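Local coordinates for protein predicted ATPase involved in replication control, Cdc46/Mcm family (Methanopyrus kandleri AV19, PDB 3F8T) that is a homolog of the MCM replicative helicases, a family that binds ATP and unwinds DNA, and is only predicted to act as an ATPase, at residues A[220-224]-A[481-486]; A[345-349]-A[360-364]. The protein carries 2 engineered substitutions. All blocks are in the same frame, centred on the assembly; numbering follows the deposited sequence.

Contact 1: residues A[220-224]-A[481-486]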
loop_
_atom_site.group_PDB
_atom_site.type_symbol
_atom_site.label_atom_id
_atom_site.label_comp_id
_atom_site.label_asym_id
_atom_site.label_seq_id
_atom_site.Cartn_x
_atom_site.Cartn_y
_atom_site.Cartn_z
ATOM N N GLU A 220 -5.872 -25.326 -5.087
ATOM C CA GLU A 220 -6.860 -24.478 -4.426
ATOM C C GLU A 220 -6.188 -23.418 -3.567
ATOM O O GLU A 220 -6.610 -22.262 -3.551
ATOM C CB GLU A 220 -7.781 -25.335 -3.566
ATOM C CG GLU A 220 -8.453 -26.437 -4.368
ATOM C CD GLU A 220 -9.388 -25.856 -5.390
ATOM O OE1 GLU A 220 -10.305 -25.119 -4.974
ATOM O OE2 GLU A 220 -9.197 -26.115 -6.601
ATOM N N VAL A 221 -5.140 -23.824 -2.859
ATOM C CA VAL A 221 -4.387 -22.915 -2.015
ATOM C C VAL A 221 -3.827 -21.775 -2.880
ATOM O O VAL A 221 -4.018 -20.601 -2.552
ATOM C CB VAL A 221 -3.267 -23.650 -1.248
ATOM C CG1 VAL A 221 -2.399 -22.665 -0.502
ATOM C CG2 VAL A 221 -3.879 -24.683 -0.290
ATOM N N GLY A 222 -3.160 -22.126 -3.984
ATOM C CA GLY A 222 -2.634 -21.120 -4.929
ATOM C C GLY A 222 -3.712 -20.166 -5.427
ATOM O O GLY A 222 -3.478 -18.957 -5.534
ATOM N N LYS A 223 -4.886 -20.704 -5.756
ATOM C CA LYS A 223 -5.988 -19.875 -6.272
ATOM C C LYS A 223 -6.472 -18.894 -5.212
ATOM O O LYS A 223 -6.698 -17.734 -5.497
ATOM C CB LYS A 223 -7.139 -20.750 -6.761
ATOM C CG LYS A 223 -6.824 -21.532 -8.062
ATOM C CD LYS A 223 -8.023 -22.361 -8.437
ATOM C CE LYS A 223 -7.777 -23.059 -9.777
ATOM N NZ LYS A 223 -8.885 -24.028 -10.038
ATOM N N MET A 224 -6.613 -19.366 -3.976
ATOM C CA MET A 224 -6.996 -18.492 -2.849
ATOM C C MET A 224 -6.029 -17.318 -2.659
ATOM O O MET A 224 -6.446 -16.173 -2.517
ATOM C CB MET A 224 -7.024 -19.300 -1.551
ATOM C CG MET A 224 -8.108 -20.342 -1.488
ATOM S SD MET A 224 -7.993 -21.150 0.136
ATOM C CE MET A 224 -9.419 -22.209 -0.034
ATOM N N GLU A 481 -16.634 -22.090 -5.532
ATOM C CA GLU A 481 -15.874 -23.350 -5.462
ATOM C C GLU A 481 -14.793 -23.281 -4.383
ATOM O O GLU A 481 -14.571 -24.245 -3.659
ATOM C CB GLU A 481 -15.250 -23.678 -6.821
ATOM C CG GLU A 481 -14.709 -25.109 -6.951
ATOM C CD GLU A 481 -13.249 -25.270 -6.520
ATOM O OE1 GLU A 481 -12.423 -24.347 -6.750
ATOM O OE2 GLU A 481 -12.925 -26.341 -5.957
ATOM N N LEU A 482 -14.131 -22.132 -4.258
ATOM C CA LEU A 482 -13.102 -21.975 -3.217
ATOM C C LEU A 482 -13.669 -21.924 -1.815
ATOM O O LEU A 482 -13.093 -22.510 -0.902
ATOM C CB LEU A 482 -12.252 -20.726 -3.467
ATOM C CG LEU A 482 -11.403 -20.759 -4.742
ATOM C CD1 LEU A 482 -10.780 -19.387 -4.980
ATOM C CD2 LEU A 482 -10.332 -21.854 -4.738
ATOM N N VAL A 483 -14.787 -21.218 -1.630
ATOM C CA VAL A 483 -15.420 -21.156 -0.312
ATOM C C VAL A 483 -15.920 -22.555 0.064
ATOM O O VAL A 483 -15.660 -23.030 1.175
ATOM C CB VAL A 483 -16.551 -20.074 -0.224
ATOM C CG1 VAL A 483 -17.302 -20.163 1.122
ATOM C CG2 VAL A 483 -15.963 -18.679 -0.376
ATOM N N ASP A 484 -16.588 -23.220 -0.875
ATOM C CA ASP A 484 -17.042 -24.612 -0.671
ATOM C C ASP A 484 -15.908 -25.579 -0.313
ATOM O O ASP A 484 -16.050 -26.423 0.592
ATOM C CB ASP A 484 -17.778 -25.123 -1.905
ATOM C CG ASP A 484 -19.177 -24.568 -2.018
ATOM O OD1 ASP A 484 -19.749 -24.141 -0.993
ATOM O OD2 ASP A 484 -19.705 -24.550 -3.141
ATOM N N TRP A 485 -14.783 -25.442 -1.007
ATOM C CA TRP A 485 -13.605 -26.277 -0.743
ATOM C C TRP A 485 -13.123 -26.077 0.692
ATOM O O TRP A 485 -12.892 -27.054 1.405
ATOM C CB TRP A 485 -12.495 -25.977 -1.753
ATOM C CG TRP A 485 -11.256 -26.818 -1.605
ATOM C CD1 TRP A 485 -11.001 -28.032 -2.196
ATOM C CD2 TRP A 485 -10.100 -26.502 -0.826
ATOM N NE1 TRP A 485 -9.753 -28.489 -1.819
ATOM C CE2 TRP A 485 -9.181 -27.566 -0.982
ATOM C CE3 TRP A 485 -9.753 -25.429 -0.004
ATOM C CZ2 TRP A 485 -7.938 -27.580 -0.349
ATOM C CZ3 TRP A 485 -8.512 -25.439 0.625
ATOM C CH2 TRP A 485 -7.620 -26.508 0.444
ATOM N N TYR A 486 -12.991 -24.816 1.108
ATOM C CA TYR A 486 -12.677 -24.447 2.498
ATOM C C TYR A 486 -13.659 -25.053 3.507
ATOM O O TYR A 486 -13.253 -25.675 4.503
ATOM C CB TYR A 486 -12.666 -22.910 2.642
ATOM C CG TYR A 486 -12.928 -22.394 4.048
ATOM C CD1 TYR A 486 -12.254 -22.936 5.137
ATOM C CD2 TYR A 486 -13.830 -21.358 4.283
ATOM C CE1 TYR A 486 -12.480 -22.486 6.431
ATOM C CE2 TYR A 486 -14.072 -20.888 5.599
ATOM C CZ TYR A 486 -13.378 -21.464 6.661
ATOM O OH TYR A 486 -13.539 -21.040 7.976
#
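The short axes of 220-224 and 481-486 approach to 10.6 Å at a crossing angle of -126°, and Glu220 and Leu482 bury the most surface, with Trp485 and Met224 equal behind them. The aliphatic part of Glu220 lies on the indole: its CG is 3.6 Å from the centroid of the five-membered ring of Trp485 and 12° off the ring normal, a CH-pi contact over the face. Leu482 sends CD2 against one helical turn, 3.3 Å from OE1 of Glu220, 3.9 Å from CB of Lys223 and 4.2 Å from CG of Met224. Met224 also touches Trp485, CE to CE3 3.2 Å, while its SD stands 5.4 Å from the six-membered ring centroid and 61° off the normal, an oblique Met-aromatic contact. Val221 and Met224 rest on Ala375 and Tyr486 on Ile374, so both helices, one from the P-loop and one from the lid range, pack against strand 373-376, outermost on that side of the parallel sheet. No hydrogen bond crosses the interface, and OE1 of Glu220 lies 2.9 Å from OE1 of Glu481, a pair that would repel if both carboxylates are charged. Attraction therefore rests on apolar and aromatic packing.

Contact 2: residues A[345-349]-A[360-364]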
loop_
_atom_site.group_PDB
_atom_site.type_symbol
_atom_site.label_atom_id
_atom_site.label_comp_id
_atom_site.label_asym_id
_atom_site.label_seq_id
_atom_site.Cartn_x
_atom_site.Cartn_y
_atom_site.Cartn_z
ATOM N N ALA A 345 -0.422 -17.535 8.875
ATOM C CA ALA A 345 -0.070 -18.954 8.896
ATOM C C ALA A 345 -0.106 -19.489 10.322
ATOM O O ALA A 345 0.344 -18.824 11.269
ATOM C CB ALA A 345 1.283 -19.163 8.267
ATOM N N ILE A 346 -0.633 -20.701 10.474
ATOM C CA ILE A 346 -0.700 -21.346 11.785
ATOM C C ILE A 346 -0.265 -22.801 11.668
ATOM O O ILE A 346 -0.569 -23.476 10.675
ATOM C CB ILE A 346 -2.118 -21.265 12.400
ATOM C CG1 ILE A 346 -2.105 -21.665 13.872
ATOM C CG2 ILE A 346 -3.133 -22.139 11.621
ATOM C CD1 ILE A 346 -3.297 -21.136 14.669
ATOM N N ASN A 347 0.468 -23.259 12.678
ATOM C CA ASN A 347 0.909 -24.645 12.738
ATOM C C ASN A 347 -0.006 -25.419 13.660
ATOM O O ASN A 347 0.114 -25.293 14.878
ATOM C CB ASN A 347 2.351 -24.746 13.240
ATOM C CG ASN A 347 2.782 -26.191 13.514
ATOM O OD1 ASN A 347 2.082 -27.139 13.155
ATOM N ND2 ASN A 347 3.938 -26.356 14.154
ATOM N N PRO A 348 -0.901 -26.246 13.087
ATOM C CA PRO A 348 -1.792 -27.089 13.883
ATOM C C PRO A 348 -1.004 -28.281 14.436
ATOM O O PRO A 348 0.078 -28.102 15.006
ATOM C CB PRO A 348 -2.840 -27.547 12.863
ATOM C CG PRO A 348 -2.124 -27.527 11.552
ATOM C CD PRO A 348 -1.071 -26.467 11.637
ATOM N N GLY A 349 -1.530 -29.489 14.269
ATOM C CA GLY A 349 -0.762 -30.686 14.608
ATOM C C GLY A 349 -1.603 -31.934 14.703
ATOM O O GLY A 349 -2.756 -31.962 14.254
ATOM N N ARG A 360 -8.540 -28.759 15.017
ATOM C CA ARG A 360 -7.131 -28.816 15.419
ATOM C C ARG A 360 -6.448 -27.446 15.490
ATOM O O ARG A 360 -5.333 -27.335 16.001
ATOM C CB ARG A 360 -6.336 -29.734 14.489
ATOM C CG ARG A 360 -6.717 -31.211 14.573
ATOM C CD ARG A 360 -5.979 -32.035 13.524
ATOM N NE ARG A 360 -6.022 -31.407 12.200
ATOM C CZ ARG A 360 -4.949 -31.072 11.477
ATOM N NH1 ARG A 360 -3.722 -31.326 11.926
ATOM N NH2 ARG A 360 -5.105 -30.494 10.288
ATOM N N ILE A 361 -7.111 -26.420 14.967
ATOM C CA ILE A 361 -6.606 -25.052 15.038
ATOM C C ILE A 361 -6.888 -24.478 16.425
ATOM O O ILE A 361 -8.048 -24.292 16.797
ATOM C CB ILE A 361 -7.273 -24.154 13.971
ATOM C CG1 ILE A 361 -6.980 -24.686 12.564
ATOM C CG2 ILE A 361 -6.815 -22.702 14.114
ATOM C CD1 ILE A 361 -7.738 -23.966 11.474
ATOM N N ASP A 362 -5.837 -24.209 17.191
ATOM C CA ASP A 362 -6.025 -23.562 18.495
ATOM C C ASP A 362 -6.063 -22.028 18.362
ATOM O O ASP A 362 -5.045 -21.338 18.449
ATOM C CB ASP A 362 -5.043 -24.084 19.571
ATOM C CG ASP A 362 -3.686 -23.384 19.544
ATOM O OD1 ASP A 362 -3.008 -23.415 18.495
ATOM O OD2 ASP A 362 -3.295 -22.809 20.586
ATOM N N LEU A 363 -7.266 -21.537 18.088
ATOM C CA LEU A 363 -7.590 -20.121 18.009
ATOM C C LEU A 363 -9.061 -20.055 18.318
ATOM O O LEU A 363 -9.810 -20.961 17.939
ATOM C CB LEU A 363 -7.385 -19.582 16.596
ATOM C CG LEU A 363 -6.046 -19.077 16.068
ATOM C CD1 LEU A 363 -6.237 -18.651 14.614
ATOM C CD2 LEU A 363 -5.487 -17.921 16.893
ATOM N N ASP A 364 -9.499 -18.986 18.978
ATOM C CA ASP A 364 -10.904 -18.895 19.347
ATOM C C ASP A 364 -11.803 -18.753 18.125
ATOM O O ASP A 364 -11.386 -18.225 17.085
ATOM C CB ASP A 364 -11.151 -17.772 20.368
ATOM C CG ASP A 364 -10.782 -16.423 19.839
ATOM O OD1 ASP A 364 -11.705 -15.660 19.492
ATOM O OD2 ASP A 364 -9.570 -16.144 19.741
HETATM O O HOH W 1 -2.408 -24.604 15.962
#
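From Arg360 to Leu363 the chain runs back past the end of strand 341-346, the directions of CA 346 to 349 and CA 360 to 363 being 146° apart. Arg360 makes the hydrogen bond between the segments: its NH1 donates to O of Gly349 at 2.6 Å with an N-H...O angle of 151°. The carbonyl lies near the guanidinium plane, whereas CB of Pro348 sits over one face, 4.0 Å from NH1 of Arg360. Ile361, with its CA 5.4 Å from CA of Pro348, places CG2 3.9 Å from CD1 of Ile346. Asp362 is the centre of an inverse gamma turn, closed by a weak bond from N of Leu363 to O of Ile361 (3.1 Å); a water bridges OD1 of Asp362 (2.9 Å) and O of Asn347 (2.8 Å). Asn347, at the end of the fourth sheet strand, is consistent with the sensor 1 position of AAA+ ATPases. Leu363 brings CG within 3.7 Å of CD1 of Ile346. Asp364 N-caps helix 365-368 through Phe367 N and forms a salt bridge with Arg317 of helix 314-326. Strand 341-346 runs between 303-307 and 242-245, with Ile346 packing on the latter, while Ile361 reaches strand 373-376, one of the sheet's two outermost strands.

Contact 1 is the more buried, four of its eight touching residues being buried against two of seven in contact 2, and each has one exposed; their centres lie 19 Å apart, nearest atoms about 7 Å. Strand 373-376 is what they share: Met224 of contact 1 and Ile361 of contact 2 both pack on it. Contact 1 joins helices 257 residues apart at the closest ends and couples the P-loop and lid regions. Contact 2 is a local return, its closest ends 11 residues apart, at the end of a central strand. Packing without hydrogen bonds covers 375 Å² in the helix pair; the loop's 312 Å² combines an isoleucine-leucine cluster, an arginine-carbonyl bond and a water bridge.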